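Local coordinates for protein 3-oxo-tetronate kinase (PDB 1YZY) that catalyses the ATP-dependent phosphorylation of 3-oxo-tetronate to 3-oxo-tetronate 4-phosphate, at residues T112-L115 and T121-N124. Numbering follows the deposited sequence.
Sequences TPAL and TIFN
With chi1 at -60° the CG1 arm of Ile122 stands opposite the carbonyl carbon, and the extended chi2 of 171° carries CD1 straight on toward Thr112, Pro113 and Ala114, which all meet that one methyl. Ala114 comes closest: its CB points at the strand and lies 3.7 Å from Ile122 CD1, and it also rests against the methylene before it, 3.8 Å from Ile122 CG1. Pro113 runs at about a right angle to the isoleucine and brings CD to 3.9 Å from Ile122 CD1, with CG a little farther off. Thr112 crosses the isoleucine just as squarely, and its hydroxyl, not its methyl, faces the contact, OG1 lying 3.8 Å from Ile122 CD1.

Residues 112-114, in the loop after strand 109-111, pack against Ile122 on strand 120-123, the first of a small antiparallel sheet in the sugar-binding N-terminal domain. Leu127 of the neighbouring strand and Leu152 of helix 152-159 touch both Pro113 and Ile122, while Leu204 and Leu207 of helix 202-210 border Thr112.

No hydrogen bond or salt bridge joins 112-115 to 121-124; their direct contact is buried van der Waals packing centred on Ile122 CD1, and even the Thr112 hydroxyl meets that methyl without bonding across.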
loop_
_atom_site.group_PDB
_atom_site.type_symbol
_atom_site.label_atom_id
_atom_site.label_comp_id
_atom_site.label_asym_id
_atom_site.label_seq_id
_atom_site.Cartn_x
_atom_site.Cartn_y
_atom_site.Cartn_z
ATOM N N THR A 112 6.781 -16.979 -0.174
ATOM C CA THR A 112 5.430 -17.231 0.299
ATOM C C THR A 112 4.422 -16.115 0.095
ATOM O O THR A 112 4.429 -15.120 0.809
ATOM C CB THR A 112 5.396 -17.682 1.791
ATOM O OG1 THR A 112 4.035 -17.815 2.224
ATOM C CG2 THR A 112 6.119 -16.687 2.690
ATOM N N PRO A 113 3.613 -16.219 -0.967
ATOM C CA PRO A 113 2.579 -15.230 -1.273
ATOM C C PRO A 113 1.247 -15.541 -0.593
ATOM O O PRO A 113 0.174 -15.170 -1.066
ATOM C CB PRO A 113 2.309 -15.484 -2.758
ATOM C CG PRO A 113 2.662 -16.924 -2.943
ATOM C CD PRO A 113 3.923 -17.022 -2.163
ATOM N N ALA A 114 1.323 -16.235 0.537
ATOM C CA ALA A 114 0.211 -16.766 1.315
ATOM C C ALA A 114 -0.308 -15.927 2.481
ATOM O O ALA A 114 0.437 -15.255 3.189
ATOM C CB ALA A 114 0.362 -18.226 1.770
ATOM N N LEU A 115 -1.620 -16.043 2.667
ATOM C CA LEU A 115 -2.404 -15.435 3.732
ATOM C C LEU A 115 -3.756 -16.145 3.704
ATOM O O LEU A 115 -4.750 -15.663 3.162
ATOM C CB LEU A 115 -2.601 -13.933 3.536
ATOM C CG LEU A 115 -3.319 -13.252 4.706
ATOM C CD1 LEU A 115 -2.704 -13.686 6.030
ATOM C CD2 LEU A 115 -3.235 -11.738 4.547
ATOM N N THR A 121 -3.841 -19.596 -0.200
ATOM C CA THR A 121 -3.243 -20.769 0.430
ATOM C C THR A 121 -2.246 -21.518 -0.450
ATOM O O THR A 121 -2.342 -21.506 -1.678
ATOM C CB THR A 121 -4.336 -21.733 0.912
ATOM O OG1 THR A 121 -5.272 -21.976 -0.145
ATOM C CG2 THR A 121 -5.088 -21.133 2.093
ATOM N N ILE A 122 -1.261 -22.139 0.190
ATOM C CA ILE A 122 -0.230 -22.899 -0.515
ATOM C C ILE A 122 -0.156 -24.335 -0.002
ATOM O O ILE A 122 0.253 -24.556 1.140
ATOM C CB ILE A 122 1.184 -22.289 -0.286
ATOM C CG1 ILE A 122 1.273 -20.848 -0.792
ATOM C CG2 ILE A 122 2.263 -23.154 -0.936
ATOM C CD1 ILE A 122 2.574 -20.184 -0.388
ATOM N N PHE A 123 -0.578 -25.304 -0.807
ATOM C CA PHE A 123 -0.463 -26.700 -0.390
ATOM C C PHE A 123 0.364 -27.488 -1.403
ATOM O O PHE A 123 0.018 -27.565 -2.585
ATOM C CB PHE A 123 -1.821 -27.374 -0.169
ATOM C CG PHE A 123 -1.707 -28.779 0.386
ATOM C CD1 PHE A 123 -1.189 -28.996 1.663
ATOM C CD2 PHE A 123 -2.057 -29.884 -0.391
ATOM C CE1 PHE A 123 -1.014 -30.295 2.161
ATOM C CE2 PHE A 123 -1.886 -31.180 0.096
ATOM C CZ PHE A 123 -1.361 -31.386 1.374
ATOM N N ASN A 124 1.426 -28.116 -0.905
ATOM C CA ASN A 124 2.354 -28.897 -1.724
ATOM C C ASN A 124 3.051 -27.953 -2.698
ATOM O O ASN A 124 3.480 -28.353 -3.783
ATOM C CB ASN A 124 1.637 -30.029 -2.482
ATOM C CG ASN A 124 1.790 -31.390 -1.807
ATOM O OD1 ASN A 124 2.778 -31.661 -1.118
ATOM N ND2 ASN A 124 0.809 -32.254 -2.013
#